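Local coordinates for hypothetical protein (Giardia lamblia, PDB 3I3F) that is of unknown function but belongs to the YjgF/endoribonuclease L-PSP family, forms a trimer and holds pentanoic acid in a pocket, at residues L53-F65 / Q124-V136. Residues are numbered along the deposited sequence; the frame is centred on the assembly and turned at random. Where two conformers were deposited one is given.
With LEA (pentanoic acid), chain F.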
loop_
_atom_site.group_PDB
_atom_site.type_symbol
_atom_site.label_atom_id
_atom_site.label_comp_id
_atom_site.label_asym_id
_atom_site.label_seq_id
_atom_site.Cartn_x
_atom_site.Cartn_y
_atom_site.Cartn_z
ATOM N N LEU A 53 15.932 -15.169 11.725
ATOM C CA LEU A 53 14.520 -15.337 11.397
ATOM C C LEU A 53 13.919 -16.368 12.346
ATOM O O LEU A 53 14.371 -17.513 12.391
ATOM C CB LEU A 53 14.361 -15.804 9.948
ATOM C CG LEU A 53 12.933 -16.033 9.439
ATOM C CD1 LEU A 53 12.136 -14.734 9.427
ATOM C CD2 LEU A 53 12.968 -16.658 8.053
ATOM N N HIS A 54 12.904 -15.960 13.102
ATOM C CA HIS A 54 12.269 -16.847 14.077
ATOM C C HIS A 54 11.480 -17.958 13.385
ATOM O O HIS A 54 11.082 -17.821 12.225
ATOM C CB HIS A 54 11.382 -16.047 15.036
ATOM C CG HIS A 54 12.154 -15.265 16.054
ATOM N ND1 HIS A 54 11.718 -15.092 17.351
ATOM C CD2 HIS A 54 13.351 -14.637 15.974
ATOM C CE1 HIS A 54 12.605 -14.376 18.019
ATOM N NE2 HIS A 54 13.607 -14.090 17.207
ATOM N N LYS A 55 11.272 -19.058 14.107
ATOM C CA LYS A 55 10.687 -20.269 13.539
ATOM C C LYS A 55 9.175 -20.322 13.738
ATOM O O LYS A 55 8.686 -20.247 14.865
ATOM C CB LYS A 55 11.327 -21.508 14.171
ATOM N N GLY A 56 8.446 -20.459 12.634
ATOM C CA GLY A 56 6.998 -20.622 12.676
ATOM C C GLY A 56 6.238 -19.313 12.621
ATOM O O GLY A 56 6.784 -18.243 12.905
ATOM N N LEU A 57 4.962 -19.414 12.265
ATOM C CA LEU A 57 4.095 -18.254 12.087
ATOM C C LEU A 57 3.976 -17.425 13.363
ATOM O O LEU A 57 4.081 -16.203 13.323
ATOM C CB LEU A 57 2.706 -18.710 11.617
ATOM C CG LEU A 57 1.614 -17.664 11.347
ATOM C CD1 LEU A 57 0.935 -17.217 12.643
ATOM C CD2 LEU A 57 2.156 -16.468 10.569
ATOM N N GLU A 58 3.767 -18.092 14.493
ATOM C CA GLU A 58 3.537 -17.392 15.754
ATOM C C GLU A 58 4.729 -16.528 16.174
ATOM O O GLU A 58 4.566 -15.341 16.460
ATOM C CB GLU A 58 3.170 -18.382 16.864
ATOM C CG GLU A 58 3.008 -17.734 18.231
ATOM C CD GLU A 58 2.157 -18.546 19.191
ATOM O OE1 GLU A 58 1.666 -19.634 18.820
ATOM O OE2 GLU A 58 1.973 -18.080 20.335
ATOM N N GLU A 59 5.921 -17.117 16.204
ATOM C CA GLU A 59 7.114 -16.386 16.633
ATOM C C GLU A 59 7.521 -15.295 15.638
ATOM O O GLU A 59 7.985 -14.231 16.047
ATOM C CB GLU A 59 8.275 -17.347 16.906
ATOM C CG GLU A 59 8.010 -18.322 18.058
ATOM C CD GLU A 59 7.708 -17.627 19.380
ATOM O OE1 GLU A 59 8.333 -16.586 19.671
ATOM O OE2 GLU A 59 6.843 -18.128 20.130
ATOM N N GLN A 60 7.340 -15.545 14.343
ATOM C CA GLN A 60 7.569 -14.494 13.346
ATOM C C GLN A 60 6.591 -13.337 13.528
ATOM O O GLN A 60 6.975 -12.176 13.398
ATOM C CB GLN A 60 7.477 -15.039 11.918
ATOM C CG GLN A 60 8.691 -15.853 11.499
ATOM C CD GLN A 60 8.700 -16.202 10.020
ATOM O OE1 GLN A 60 8.111 -15.500 9.195
ATOM N NE2 GLN A 60 9.385 -17.287 9.676
ATOM N N THR A 61 5.336 -13.654 13.841
ATOM C CA THR A 61 4.316 -12.631 14.056
ATOM C C THR A 61 4.638 -11.772 15.277
ATOM O O THR A 61 4.581 -10.545 15.203
ATOM C CB THR A 61 2.914 -13.256 14.204
ATOM O OG1 THR A 61 2.575 -13.942 12.993
ATOM C CG2 THR A 61 1.866 -12.187 14.487
ATOM N N ARG A 62 4.994 -12.409 16.391
ATOM C CA ARG A 62 5.335 -11.679 17.611
ATOM C C ARG A 62 6.554 -10.780 17.396
ATOM O O ARG A 62 6.574 -9.633 17.835
ATOM C CB ARG A 62 5.589 -12.648 18.771
ATOM C CG ARG A 62 4.341 -13.372 19.255
ATOM C CD ARG A 62 4.651 -14.315 20.409
ATOM N NE ARG A 62 3.467 -15.033 20.874
ATOM C CZ ARG A 62 2.571 -14.531 21.720
ATOM N NH1 ARG A 62 2.722 -13.302 22.194
ATOM N NH2 ARG A 62 1.523 -15.256 22.092
ATOM N N GLN A 63 7.569 -11.307 16.713
ATOM C CA GLN A 63 8.781 -10.538 16.431
ATOM C C GLN A 63 8.498 -9.357 15.497
ATOM O O GLN A 63 9.046 -8.272 15.688
ATOM C CB GLN A 63 9.869 -11.440 15.840
ATOM C CG GLN A 63 11.212 -10.745 15.624
ATOM C CD GLN A 63 11.863 -10.326 16.926
ATOM O OE1 GLN A 63 12.145 -11.162 17.783
ATOM N NE2 GLN A 63 12.106 -9.030 17.082
ATOM N N THR A 64 7.642 -9.572 14.500
ATOM C CA THR A 64 7.272 -8.513 13.561
ATOM C C THR A 64 6.644 -7.320 14.276
ATOM O O THR A 64 7.032 -6.178 14.038
ATOM C CB THR A 64 6.304 -9.033 12.477
ATOM O OG1 THR A 64 6.964 -10.024 11.685
ATOM C CG2 THR A 64 5.840 -7.898 11.569
ATOM N N PHE A 65 5.687 -7.582 15.161
ATOM C CA PHE A 65 5.018 -6.491 15.862
ATOM C C PHE A 65 5.872 -5.878 16.969
ATOM O O PHE A 65 5.711 -4.703 17.285
ATOM C CB PHE A 65 3.636 -6.922 16.356
ATOM C CG PHE A 65 2.619 -6.985 15.254
ATOM C CD1 PHE A 65 2.143 -5.814 14.675
ATOM C CD2 PHE A 65 2.173 -8.201 14.760
ATOM C CE1 PHE A 65 1.223 -5.855 13.642
ATOM C CE2 PHE A 65 1.248 -8.250 13.725
ATOM C CZ PHE A 65 0.778 -7.073 13.163
ATOM N N GLN A 124 3.455 -14.188 -2.419
ATOM C CA GLN A 124 4.721 -14.909 -2.391
ATOM C C GLN A 124 5.793 -13.998 -1.789
ATOM O O GLN A 124 6.260 -13.055 -2.435
ATOM C CB GLN A 124 5.107 -15.362 -3.802
ATOM C CG GLN A 124 6.402 -16.161 -3.886
ATOM C CD GLN A 124 6.806 -16.477 -5.316
ATOM O OE1 GLN A 124 5.964 -16.560 -6.212
ATOM N NE2 GLN A 124 8.104 -16.653 -5.536
ATOM N N LEU A 125 6.165 -14.286 -0.543
ATOM C CA LEU A 125 7.145 -13.489 0.190
ATOM C C LEU A 125 8.549 -14.024 -0.046
ATOM O O LEU A 125 8.722 -15.122 -0.581
ATOM C CB LEU A 125 6.836 -13.516 1.691
ATOM C CG LEU A 125 5.410 -13.119 2.084
ATOM C CD1 LEU A 125 5.212 -13.241 3.589
ATOM C CD2 LEU A 125 5.091 -11.709 1.609
ATOM N N GLN A 126 9.547 -13.248 0.371
ATOM C CA GLN A 126 10.946 -13.665 0.252
ATOM C C GLN A 126 11.215 -14.905 1.108
ATOM O O GLN A 126 10.449 -15.216 2.025
ATOM C CB GLN A 126 11.887 -12.513 0.622
ATOM C CG GLN A 126 11.865 -11.372 -0.398
ATOM C CD GLN A 126 12.581 -10.120 0.077
ATOM O OE1 GLN A 126 13.400 -10.163 0.997
ATOM N NE2 GLN A 126 12.280 -8.993 -0.560
ATOM N N GLU A 127 12.301 -15.608 0.794
ATOM C CA GLU A 127 12.584 -16.933 1.362
ATOM C C GLU A 127 12.432 -16.993 2.886
ATOM O O GLU A 127 12.998 -16.170 3.609
ATOM C CB GLU A 127 13.994 -17.387 0.966
ATOM C CG GLU A 127 14.307 -18.837 1.309
ATOM C CD GLU A 127 15.623 -19.304 0.717
ATOM O OE1 GLU A 127 16.185 -18.578 -0.131
ATOM O OE2 GLU A 127 16.094 -20.396 1.096
ATOM N N GLY A 128 11.645 -17.961 3.356
ATOM C CA GLY A 128 11.477 -18.219 4.789
ATOM C C GLY A 128 10.415 -17.391 5.495
ATOM O O GLY A 128 9.974 -17.755 6.590
ATOM N N LEU A 129 9.999 -16.284 4.882
ATOM C CA LEU A 129 9.047 -15.368 5.508
ATOM C C LEU A 129 7.625 -15.915 5.429
ATOM O O LEU A 129 7.150 -16.270 4.349
ATOM C CB LEU A 129 9.098 -13.993 4.834
ATOM C CG LEU A 129 10.444 -13.266 4.840
ATOM C CD1 LEU A 129 10.319 -11.927 4.126
ATOM C CD2 LEU A 129 10.950 -13.069 6.259
ATOM N N LEU A 130 6.956 -15.980 6.581
ATOM C CA LEU A 130 5.570 -16.447 6.661
ATOM C C LEU A 130 4.581 -15.289 6.756
ATOM O O LEU A 130 3.402 -15.448 6.438
ATOM C CB LEU A 130 5.397 -17.369 7.870
ATOM C CG LEU A 130 6.305 -18.603 7.888
ATOM C CD1 LEU A 130 6.156 -19.354 9.202
ATOM C CD2 LEU A 130 6.006 -19.516 6.709
ATOM N N VAL A 131 5.067 -14.134 7.207
ATOM C CA VAL A 131 4.251 -12.939 7.357
ATOM C C VAL A 131 5.120 -11.703 7.147
ATOM O O VAL A 131 6.314 -11.706 7.461
ATOM C CB VAL A 131 3.585 -12.880 8.759
ATOM C CG1 VAL A 131 4.635 -12.971 9.863
ATOM C CG2 VAL A 131 2.749 -11.613 8.914
ATOM N N GLU A 132 4.518 -10.659 6.594
ATOM C CA GLU A 132 5.182 -9.373 6.455
ATOM C C GLU A 132 4.147 -8.275 6.622
ATOM O O GLU A 132 3.060 -8.350 6.048
ATOM C CB GLU A 132 5.864 -9.258 5.092
ATOM C CG GLU A 132 6.672 -7.976 4.926
ATOM C CD GLU A 132 7.543 -7.960 3.687
ATOM O OE1 GLU A 132 7.654 -9.002 3.004
ATOM O OE2 GLU A 132 8.127 -6.891 3.403
ATOM N N VAL A 133 4.479 -7.272 7.426
ATOM C CA VAL A 133 3.587 -6.143 7.662
ATOM C C VAL A 133 4.202 -4.908 7.019
ATOM O O VAL A 133 5.348 -4.550 7.309
ATOM C CB VAL A 133 3.339 -5.924 9.164
ATOM C CG1 VAL A 133 2.474 -4.694 9.394
ATOM C CG2 VAL A 133 2.683 -7.159 9.767
ATOM N N VAL A 134 3.440 -4.273 6.132
ATOM C CA VAL A 134 3.945 -3.180 5.310
ATOM C C VAL A 134 3.005 -1.982 5.366
ATOM O O VAL A 134 1.884 -2.081 5.869
ATOM C CB VAL A 134 4.134 -3.625 3.838
ATOM C CG1 VAL A 134 5.005 -4.877 3.761
ATOM C CG2 VAL A 134 2.792 -3.869 3.163
ATOM N N ASN A 135 3.478 -0.850 4.854
ATOM C CA ASN A 135 2.690 0.382 4.802
ATOM C C ASN A 135 2.109 0.791 6.157
ATOM O O ASN A 135 0.981 1.284 6.236
ATOM C CB ASN A 135 1.584 0.266 3.745
ATOM C CG ASN A 135 2.137 0.155 2.340
ATOM O OD1 ASN A 135 3.123 0.806 2.001
ATOM N ND2 ASN A 135 1.510 -0.674 1.516
ATOM N N VAL A 136 2.884 0.594 7.221
ATOM C CA VAL A 136 2.497 1.094 8.532
ATOM C C VAL A 136 2.609 2.610 8.497
ATOM O O VAL A 136 3.676 3.149 8.199
ATOM C CB VAL A 136 3.383 0.537 9.660
ATOM C CG1 VAL A 136 3.075 1.236 10.982
ATOM C CG2 VAL A 136 3.186 -0.963 9.790
HETATM C C2 LEA F . 12.305 -5.385 0.749
HETATM O O2 LEA F . 11.652 -4.349 0.490
HETATM C C3 LEA F . 12.357 -5.926 2.161
HETATM C C4 LEA F . 11.418 -5.170 3.101
HETATM C C5 LEA F . 11.453 -5.687 4.539
HETATM C C6 LEA F . 12.119 -7.039 4.692
HETATM O O1 LEA F . 12.940 -6.007 -0.126
HETATM O O HOH W 1 8.305 -12.714 9.001
#
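Helix 56-65 and strand 131-136 run nearly parallel, axes 8.7 Å apart and 22° between directions. Q60 makes both direct hydrogen bonds between the segments, to backbone atoms of G128, third residue of the type II turn Q126-L129, and L130, just before the strand. Extended beyond CG, its chain carries the amide across to this backbone. L130 N donates to Q60 OE1 at 2.9 Å, almost straight at 167°. Q60 NE2 donates to G128 O at 3.2 Å and to H54 O at 3.1 Å, both close to its amide plane. A water also joins Q60 OE1 to V131 O, so the amide's rotation is fixed. L130 CD1 lies against the backbone of G56 and L57, 3.3 Å from L57 N. V131 CG1 faces T61 OG1 and Q60 CB. Further along, V133 CG2 meets T64 CG2 at 3.7 Å and F65 CZ at 3.9 Å. T64 OG1 turns back to Q60 O, leaving the methyl to face the valine. Q126 NE2 donates to pentanoic acid O1; R118 of a second subunit also hydrogen-bonds this ligand. The helix packs on strand 131-139, which lies between strands 38-41 and 82-90 in the sheet, while F101 of helix 95-108 touches T61 and V131.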